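Local coordinates for monalysin (Pseudomonas entomophila, PDB 4MKO), which forms pores in host membranes as a secreted beta-barrel toxin, damaging the Drosophila intestine and lysing cells, at residues 128-133 against 187-192; 143-148 against 180-185; 164-169 against 213-218. All blocks are in the same frame, centred on the assembly; numbering follows the deposited sequence. Where two conformers were deposited one is given.

From the N terminus, the first segment met is 128-133, the end of the second strand of the two-stranded sheet formed by 72-81 and 124-133. Contact 1 closes a loop from there to 187-192, near the end of the long strand 173-191. Contact 2 is nested inside that loop: strand 136-151 runs out and the chain returns, so that 180-185 pairs with 143-148 near the middle of the molecule. Contact 3 crosses both, since 164-169 lies between their segments and 213-218 follows them. It ties an edge strand of the main sheet to the turn after helix 201-211, on the opposite side of the chain's centre from contact 1.

Contact 1: residues 128-133 against 187-192; sequences DTTEMK and RVIVPS
Arg187 opens the second segment with a side chain folded across the gap toward strand 128-133. Its CG sits in the crowded position between the backbone N and the carbonyl carbon (chi1 69°), and a further bend at chi2 turns the guanidinium along the strand to meet Thr130 tip to tip. NH2 donates to Thr130 OG1 over 2.9 Å, nearly straight at 164°, with the oxygen in the guanidinium plane. Tyr77 OH on strand 72-81 also bonds Thr130 OG1 and Arg187 NE, linking the two and holding the guanidinium at a second nitrogen. Asp128 OD2 lies 4.2 Å from Arg187 NE, well out of the guanidinium plane, so this pair is one of charge proximity and not a salt bridge.

Two residues on, Ile189 points its CG1 branch at the other strand. CD1 lies over one face of the guanidinium, toward its rim, and touches Thr130 CG2 at 3.9 Å. The other branch, CG2, receives Met132 CE at 3.8 Å; a bend at chi3 brings this methyl across.

The strand axes approach to 10.6 Å and run in the same general direction, 29° apart. This is side-chain packing between two separate sheets, as in a beta sandwich, here joining the probable pore-forming region to the main sheet of an aerolysin-like toxin.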
loop_
_atom_site.group_PDB
_atom_site.type_symbol
_atom_site.label_atom_id
_atom_site.label_comp_id
_atom_site.label_asym_id
_atom_site.label_seq_id
_atom_site.Cartn_x
_atom_site.Cartn_y
_atom_site.Cartn_z
ATOM N N ASP A 128 -15.210 -9.772 8.984
ATOM C CA ASP A 128 -14.304 -10.172 10.044
ATOM C C ASP A 128 -15.003 -9.886 11.372
ATOM O O ASP A 128 -15.860 -8.999 11.436
ATOM C CB ASP A 128 -12.947 -9.457 9.936
ATOM C CG ASP A 128 -11.902 -10.043 10.858
ATOM O OD1 ASP A 128 -11.731 -11.278 10.846
ATOM O OD2 ASP A 128 -11.235 -9.261 11.575
ATOM N N THR A 129 -14.713 -10.687 12.402
ATOM C CA THR A 129 -15.352 -10.484 13.705
ATOM C C THR A 129 -14.328 -10.434 14.810
ATOM O O THR A 129 -13.298 -11.093 14.706
ATOM C CB THR A 129 -16.394 -11.607 14.011
ATOM O OG1 THR A 129 -15.725 -12.860 14.168
ATOM C CG2 THR A 129 -17.510 -11.718 12.954
ATOM N N THR A 130 -14.638 -9.687 15.887
ATOM C CA THR A 130 -13.856 -9.604 17.118
ATOM C C THR A 130 -14.825 -9.488 18.297
ATOM O O THR A 130 -15.702 -8.615 18.289
ATOM C CB THR A 130 -12.834 -8.437 17.098
ATOM O OG1 THR A 130 -11.965 -8.606 15.978
ATOM C CG2 THR A 130 -11.980 -8.380 18.369
ATOM N N GLU A 131 -14.655 -10.351 19.311
ATOM C CA GLU A 131 -15.472 -10.258 20.519
ATOM C C GLU A 131 -14.888 -9.090 21.298
ATOM O O GLU A 131 -13.675 -9.042 21.517
ATOM C CB GLU A 131 -15.447 -11.560 21.343
ATOM C CG GLU A 131 -16.463 -11.521 22.474
ATOM C CD GLU A 131 -16.532 -12.765 23.336
ATOM O OE1 GLU A 131 -17.577 -13.453 23.300
ATOM O OE2 GLU A 131 -15.555 -13.039 24.072
ATOM N N MET A 132 -15.720 -8.092 21.599
ATOM C CA MET A 132 -15.273 -6.889 22.284
ATOM C C MET A 132 -16.182 -6.597 23.472
ATOM O O MET A 132 -17.359 -6.976 23.462
ATOM C CB MET A 132 -15.295 -5.693 21.315
ATOM C CG MET A 132 -14.312 -5.807 20.157
ATOM S SD MET A 132 -14.571 -4.464 18.986
ATOM C CE MET A 132 -13.936 -3.084 19.929
ATOM N N LYS A 133 -15.641 -5.891 24.465
ATOM C CA LYS A 133 -16.337 -5.531 25.692
ATOM C C LYS A 133 -16.223 -4.035 25.959
ATOM O O LYS A 133 -15.160 -3.435 25.746
ATOM C CB LYS A 133 -15.731 -6.320 26.869
ATOM C CG LYS A 133 -16.528 -6.248 28.171
ATOM C CD LYS A 133 -15.875 -7.071 29.274
ATOM C CE LYS A 133 -16.650 -6.998 30.568
ATOM N NZ LYS A 133 -16.144 -7.970 31.574
ATOM N N ARG A 187 -5.630 -6.142 10.988
ATOM C CA ARG A 187 -6.448 -5.025 11.429
ATOM C C ARG A 187 -6.065 -4.656 12.860
ATOM O O ARG A 187 -5.683 -5.524 13.643
ATOM C CB ARG A 187 -7.953 -5.345 11.298
ATOM C CG ARG A 187 -8.479 -6.403 12.280
ATOM C CD ARG A 187 -9.010 -5.799 13.569
ATOM N NE ARG A 187 -9.407 -6.842 14.523
ATOM C CZ ARG A 187 -8.607 -7.427 15.410
ATOM N NH1 ARG A 187 -7.316 -7.110 15.465
ATOM N NH2 ARG A 187 -9.085 -8.353 16.235
ATOM N N VAL A 188 -6.214 -3.380 13.192
ATOM C CA VAL A 188 -5.869 -2.823 14.491
ATOM C C VAL A 188 -7.135 -2.247 15.097
ATOM O O VAL A 188 -7.887 -1.580 14.397
ATOM C CB VAL A 188 -4.787 -1.711 14.311
ATOM C CG1 VAL A 188 -4.422 -1.041 15.641
ATOM C CG2 VAL A 188 -3.527 -2.264 13.628
ATOM N N ILE A 189 -7.324 -2.444 16.408
ATOM C CA ILE A 189 -8.430 -1.836 17.164
ATOM C C ILE A 189 -7.791 -1.036 18.287
ATOM O O ILE A 189 -7.012 -1.591 19.056
ATOM C CB ILE A 189 -9.487 -2.859 17.694
ATOM C CG1 ILE A 189 -10.053 -3.758 16.562
ATOM C CG2 ILE A 189 -10.627 -2.096 18.393
ATOM C CD1 ILE A 189 -10.970 -4.887 17.063
ATOM N N VAL A 190 -8.081 0.276 18.363
ATOM C CA VAL A 190 -7.523 1.134 19.405
ATOM C C VAL A 190 -8.617 1.955 20.090
ATOM O O VAL A 190 -9.528 2.416 19.391
ATOM C CB VAL A 190 -6.361 2.053 18.928
ATOM C CG1 VAL A 190 -5.101 1.250 18.585
ATOM C CG2 VAL A 190 -6.780 2.950 17.770
ATOM N N PRO A 191 -8.499 2.247 21.414
ATOM C CA PRO A 191 -9.474 3.158 22.046
ATOM C C PRO A 191 -9.365 4.532 21.389
ATOM O O PRO A 191 -8.273 4.890 20.930
ATOM C CB PRO A 191 -9.006 3.232 23.515
ATOM C CG PRO A 191 -8.140 2.038 23.708
ATOM C CD PRO A 191 -7.460 1.841 22.379
ATOM N N SER A 192 -10.478 5.290 21.340
ATOM C CA SER A 192 -10.534 6.628 20.740
ATOM C C SER A 192 -9.466 7.566 21.321
ATOM O O SER A 192 -9.021 8.474 20.626
ATOM C CB SER A 192 -11.924 7.236 20.900
ATOM O OG SER A 192 -12.285 7.344 22.267
#

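Contact 2: residues 143-148 against 180-185; sequences VVLVYA and SAITQR
Strands 143-148 and 180-184 run antiparallel at an axis separation of 4.5 Å, twisted to 147°, with hydrogen-bonded pairs Leu145-Ile182 and Tyr147-Ser180 alternating with the non-hydrogen-bonded pairs Val144-Thr183 and Val146-Ala181. Each of the two hydrogen-bonded pairs closes a double bridge. The straightest bond is Tyr147 N to Ser180 O, at 175°, while Leu145 N meets Ile182 O nearly along the C=O axis at 2.8 Å. Where Gln184 N reaches Val143 O at 3.0 Å, the donor stands above the carbonyl plane.

On the face of Leu145, Tyr147, Ser180 and Ile182, the isoleucine and the tyrosine ring pack diagonally across the strands. Ile182 CG1 occupies the crowded position between the backbone N and the carbonyl carbon (chi1 70°), which brings the chain to the edge of the tyrosine ring: Ile182 CG1 lies 3.7 Å from Tyr147 CE1, and Ile182 CD1 continues to the hydroxyl. That buried hydroxyl is bonded to Asn105, and the ring of Trp120 meets the tyrosine ring obliquely. Gln184 extends beside Val143, pointing the same way, with OE1 3.4 Å from Val143 CG1; its NE2 bonds the backbone carbonyl of Ser111 and the carboxylate of Asp13. On the other face, Val144 CG1 packs against Ala181 CB at 3.7 Å, and Thr183 OG1 bonds the carbonyl of Thr80.

All ten touching residues are buried, close to the centre of the chain. Strand 46-67 pairs with 136-151 along its other edge, where Tyr58 touches Val144 and Val146, and Trp201 at the start of helix 201-211 covers Val146 and Ala181.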
loop_
_atom_site.group_PDB
_atom_site.type_symbol
_atom_site.label_atom_id
_atom_site.label_comp_id
_atom_site.label_asym_id
_atom_site.label_seq_id
_atom_site.Cartn_x
_atom_site.Cartn_y
_atom_site.Cartn_z
ATOM N N VAL A 143 -4.476 -2.665 7.663
ATOM C CA VAL A 143 -3.150 -2.374 7.094
ATOM C C VAL A 143 -3.232 -2.334 5.581
ATOM O O VAL A 143 -3.733 -3.274 4.938
ATOM C CB VAL A 143 -2.078 -3.404 7.566
ATOM C CG1 VAL A 143 -0.755 -3.202 6.827
ATOM C CG2 VAL A 143 -1.880 -3.357 9.088
ATOM N N VAL A 144 -2.681 -1.258 5.013
ATOM C CA VAL A 144 -2.557 -1.058 3.568
ATOM C C VAL A 144 -1.077 -1.104 3.203
ATOM O O VAL A 144 -0.248 -0.441 3.846
ATOM C CB VAL A 144 -3.184 0.271 3.109
ATOM C CG1 VAL A 144 -2.892 0.536 1.632
ATOM C CG2 VAL A 144 -4.691 0.288 3.357
ATOM N N LEU A 145 -0.751 -1.884 2.166
ATOM C CA LEU A 145 0.595 -2.000 1.621
ATOM C C LEU A 145 0.651 -1.160 0.365
ATOM O O LEU A 145 -0.159 -1.346 -0.543
ATOM C CB LEU A 145 0.986 -3.470 1.328
ATOM C CG LEU A 145 0.896 -4.421 2.530
ATOM C CD1 LEU A 145 1.016 -5.895 2.093
ATOM C CD2 LEU A 145 1.938 -4.058 3.624
ATOM N N VAL A 146 1.592 -0.210 0.331
ATOM C CA VAL A 146 1.763 0.734 -0.782
ATOM C C VAL A 146 3.021 0.435 -1.579
ATOM O O VAL A 146 4.106 0.282 -1.004
ATOM C CB VAL A 146 1.749 2.210 -0.291
ATOM C CG1 VAL A 146 1.814 3.184 -1.473
ATOM C CG2 VAL A 146 0.507 2.492 0.569
ATOM N N TYR A 147 2.875 0.422 -2.916
ATOM C CA TYR A 147 3.962 0.120 -3.851
ATOM C C TYR A 147 4.199 1.265 -4.818
ATOM O O TYR A 147 3.247 1.954 -5.207
ATOM C CB TYR A 147 3.613 -1.171 -4.658
ATOM C CG TYR A 147 3.368 -2.348 -3.747
ATOM C CD1 TYR A 147 2.126 -2.537 -3.142
ATOM C CD2 TYR A 147 4.413 -3.187 -3.365
ATOM C CE1 TYR A 147 1.918 -3.561 -2.226
ATOM C CE2 TYR A 147 4.210 -4.231 -2.463
ATOM C CZ TYR A 147 2.963 -4.397 -1.878
ATOM O OH TYR A 147 2.737 -5.418 -0.990
ATOM N N ALA A 148 5.470 1.469 -5.190
ATOM C CA ALA A 148 5.841 2.447 -6.213
ATOM C C ALA A 148 6.169 1.644 -7.469
ATOM O O ALA A 148 6.723 0.534 -7.387
ATOM C CB ALA A 148 7.056 3.267 -5.781
ATOM N N SER A 180 0.476 2.171 -6.165
ATOM C CA SER A 180 -0.711 1.341 -6.028
ATOM C C SER A 180 -0.781 0.875 -4.592
ATOM O O SER A 180 0.200 0.987 -3.852
ATOM C CB SER A 180 -0.693 0.149 -6.976
ATOM O OG SER A 180 0.127 -0.900 -6.508
ATOM N N ALA A 181 -1.919 0.314 -4.210
ATOM C CA ALA A 181 -2.091 -0.131 -2.830
ATOM C C ALA A 181 -2.999 -1.354 -2.765
ATOM O O ALA A 181 -3.978 -1.445 -3.505
ATOM C CB ALA A 181 -2.666 0.998 -1.994
ATOM N N ILE A 182 -2.634 -2.298 -1.903
ATOM C CA ILE A 182 -3.378 -3.532 -1.636
ATOM C C ILE A 182 -3.510 -3.630 -0.115
ATOM O O ILE A 182 -2.782 -2.942 0.615
ATOM C CB ILE A 182 -2.690 -4.801 -2.253
ATOM C CG1 ILE A 182 -1.362 -5.181 -1.518
ATOM C CG2 ILE A 182 -2.478 -4.662 -3.789
ATOM C CD1 ILE A 182 -0.689 -6.492 -1.932
ATOM N N THR A 183 -4.404 -4.489 0.372
ATOM C CA THR A 183 -4.505 -4.676 1.820
ATOM C C THR A 183 -3.776 -5.926 2.256
ATOM O O THR A 183 -3.523 -6.834 1.453
ATOM C CB THR A 183 -5.966 -4.823 2.261
ATOM O OG1 THR A 183 -6.628 -5.705 1.351
ATOM C CG2 THR A 183 -6.695 -3.488 2.383
ATOM N N GLN A 184 -3.483 -5.979 3.558
ATOM C CA GLN A 184 -2.913 -7.139 4.252
ATOM C C GLN A 184 -4.021 -7.650 5.184
ATOM O O GLN A 184 -4.845 -6.857 5.640
ATOM C CB GLN A 184 -1.690 -6.714 5.086
ATOM C CG GLN A 184 -0.888 -7.875 5.657
ATOM C CD GLN A 184 0.354 -7.404 6.359
ATOM O OE1 GLN A 184 0.338 -6.454 7.152
ATOM N NE2 GLN A 184 1.448 -8.084 6.115
ATOM N N ARG A 185 -4.017 -8.954 5.497
ATOM C CA ARG A 185 -4.989 -9.565 6.416
ATOM C C ARG A 185 -4.575 -9.238 7.867
ATOM O O ARG A 185 -4.228 -10.124 8.655
ATOM C CB ARG A 185 -5.093 -11.077 6.166
ATOM C CG ARG A 185 -6.338 -11.668 6.837
ATOM C CD ARG A 185 -6.734 -13.031 6.302
ATOM N NE ARG A 185 -5.669 -14.018 6.427
ATOM C CZ ARG A 185 -5.525 -14.850 7.448
ATOM N NH1 ARG A 185 -6.365 -14.802 8.475
ATOM N NH2 ARG A 185 -4.528 -15.729 7.459
#

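Contact 3: residues 164-169 against 213-218; sequences YSKTQA and YNPGSN
A turn following the short strand 213-214 packs here on strand 165-170, on the opposite side of the chain's centre from the contact of 128-133 with 187-192. Lys166 and Gln168, two residues apart and so on the same side of the strand, both meet the Pro215 ring.

Lys166 leaves the strand with CG anti to the carbonyl carbon (chi1 -63°) and is fully extended from there on. Its methylene chain crosses the proline ring at about a right angle: Lys166 CD lies 3.7 Å from Pro215 CD, and Lys166 CB also approaches Pro215 CG. Beyond the ring, the ammonium reaches the backbone. Lys166 NZ donates to Tyr213 O over 2.8 Å, almost along the C=O axis (170°), and bonds the carbonyls of Leu209 and Met210 as well. Three carbonyl oxygens thus hold the ammonium where helix 201-211 ends, a site whose helix dipole would be expected to suit a positive charge.

Gln168 starts anti to the backbone N and bends at chi2 (74°), which lifts the amide beside the turn. OE1 comes to 3.5 Å from Pro215 CB; Gly216 N is near it too, but the angle is too poor for a hydrogen bond. Tyr177 of the adjoining strand 173-191 touches both Gln168 and Pro215.

The turn is braced from within by Tyr213, whose OH donates to Asn218 OD1 over 2.7 Å, with that oxygen near the plane of the ring. The same Asn218 oxygen accepts from the backbone N of Phe224, and the Tyr213 ring stacks on Phe222. Strands 213-214 and 219-220 pair antiparallel, so the arrangement is that of a small beta hairpin whose connecting loop rests on an outer strand of the sheet.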
loop_
_atom_site.group_PDB
_atom_site.type_symbol
_atom_site.label_atom_id
_atom_site.label_comp_id
_atom_site.label_asym_id
_atom_site.label_seq_id
_atom_site.Cartn_x
_atom_site.Cartn_y
_atom_site.Cartn_z
ATOM N N TYR A 164 -2.492 10.409 -9.337
ATOM C CA TYR A 164 -1.181 11.026 -9.113
ATOM C C TYR A 164 -0.144 10.209 -9.852
ATOM O O TYR A 164 -0.076 8.986 -9.695
ATOM C CB TYR A 164 -0.839 11.050 -7.605
ATOM C CG TYR A 164 -1.727 11.968 -6.795
ATOM C CD1 TYR A 164 -1.421 13.317 -6.653
ATOM C CD2 TYR A 164 -2.875 11.489 -6.167
ATOM C CE1 TYR A 164 -2.233 14.168 -5.907
ATOM C CE2 TYR A 164 -3.703 12.336 -5.428
ATOM C CZ TYR A 164 -3.379 13.676 -5.304
ATOM O OH TYR A 164 -4.202 14.533 -4.603
ATOM N N SER A 165 0.673 10.882 -10.662
ATOM C CA SER A 165 1.723 10.199 -11.395
ATOM C C SER A 165 2.778 11.198 -11.849
ATOM O O SER A 165 2.574 12.417 -11.769
ATOM C CB SER A 165 1.145 9.464 -12.613
ATOM O OG SER A 165 0.598 10.370 -13.560
ATOM N N LYS A 166 3.920 10.670 -12.269
ATOM C CA LYS A 166 5.024 11.443 -12.856
ATOM C C LYS A 166 5.539 10.700 -14.065
ATOM O O LYS A 166 5.675 9.481 -14.015
ATOM C CB LYS A 166 6.178 11.638 -11.863
ATOM C CG LYS A 166 5.775 12.445 -10.632
ATOM C CD LYS A 166 6.915 12.673 -9.650
ATOM C CE LYS A 166 6.520 13.728 -8.637
ATOM N NZ LYS A 166 7.579 13.969 -7.616
ATOM N N THR A 167 5.801 11.415 -15.159
ATOM C CA THR A 167 6.433 10.785 -16.325
ATOM C C THR A 167 7.878 11.230 -16.339
ATOM O O THR A 167 8.189 12.363 -15.931
ATOM C CB THR A 167 5.718 11.056 -17.652
ATOM O OG1 THR A 167 5.796 12.440 -17.983
ATOM C CG2 THR A 167 4.271 10.562 -17.671
ATOM N N GLN A 168 8.767 10.368 -16.850
ATOM C CA GLN A 168 10.185 10.684 -16.919
ATOM C C GLN A 168 10.719 10.236 -18.260
ATOM O O GLN A 168 10.428 9.120 -18.700
ATOM C CB GLN A 168 10.941 9.989 -15.779
ATOM C CG GLN A 168 12.461 10.204 -15.771
ATOM C CD GLN A 168 12.858 11.587 -15.322
ATOM O OE1 GLN A 168 12.345 12.119 -14.337
ATOM N NE2 GLN A 168 13.782 12.204 -16.048
ATOM N N ALA A 169 11.494 11.096 -18.920
ATOM C CA ALA A 169 12.032 10.724 -20.229
ATOM C C ALA A 169 13.353 9.973 -20.072
ATOM O O ALA A 169 14.180 10.325 -19.231
ATOM C CB ALA A 169 12.225 11.968 -21.084
ATOM N N TYR A 213 9.430 11.683 -3.713
ATOM C CA TYR A 213 10.180 10.894 -4.666
ATOM C C TYR A 213 10.474 11.786 -5.839
ATOM O O TYR A 213 9.616 12.552 -6.275
ATOM C CB TYR A 213 9.468 9.597 -5.089
ATOM C CG TYR A 213 10.288 8.814 -6.086
ATOM C CD1 TYR A 213 11.509 8.241 -5.720
ATOM C CD2 TYR A 213 9.892 8.713 -7.415
ATOM C CE1 TYR A 213 12.308 7.580 -6.655
ATOM C CE2 TYR A 213 10.672 8.033 -8.352
ATOM C CZ TYR A 213 11.886 7.485 -7.970
ATOM O OH TYR A 213 12.661 6.854 -8.909
ATOM N N ASN A 214 11.696 11.687 -6.331
ATOM C CA ASN A 214 12.182 12.471 -7.444
ATOM C C ASN A 214 12.660 11.498 -8.533
ATOM O O ASN A 214 13.753 10.943 -8.393
ATOM C CB ASN A 214 13.317 13.366 -6.936
ATOM C CG ASN A 214 13.803 14.371 -7.939
ATOM O OD1 ASN A 214 13.736 14.148 -9.145
ATOM N ND2 ASN A 214 14.326 15.491 -7.453
ATOM N N PRO A 215 11.854 11.256 -9.600
ATOM C CA PRO A 215 12.278 10.291 -10.642
ATOM C C PRO A 215 13.556 10.744 -11.335
ATOM O O PRO A 215 14.352 9.907 -11.779
ATOM C CB PRO A 215 11.101 10.272 -11.635
ATOM C CG PRO A 215 9.952 10.846 -10.908
ATOM C CD PRO A 215 10.520 11.811 -9.898
ATOM N N GLY A 216 13.746 12.066 -11.377
ATOM C CA GLY A 216 14.902 12.688 -12.003
ATOM C C GLY A 216 16.233 12.172 -11.505
ATOM O O GLY A 216 17.133 11.931 -12.296
ATOM N N SER A 217 16.371 12.025 -10.194
ATOM C CA SER A 217 17.591 11.541 -9.557
ATOM C C SER A 217 17.380 10.134 -8.976
ATOM O O SER A 217 18.311 9.581 -8.392
ATOM C CB SER A 217 17.994 12.501 -8.438
ATOM O OG SER A 217 16.924 12.708 -7.529
ATOM N N ASN A 218 16.152 9.556 -9.119
ATOM C CA ASN A 218 15.792 8.267 -8.499
ATOM C C ASN A 218 16.138 8.348 -7.003
ATOM O O ASN A 218 16.862 7.511 -6.448
ATOM C CB ASN A 218 16.461 7.054 -9.198
ATOM C CG ASN A 218 16.047 5.712 -8.608
ATOM O OD1 ASN A 218 14.924 5.543 -8.097
ATOM N ND2 ASN A 218 16.975 4.742 -8.616
#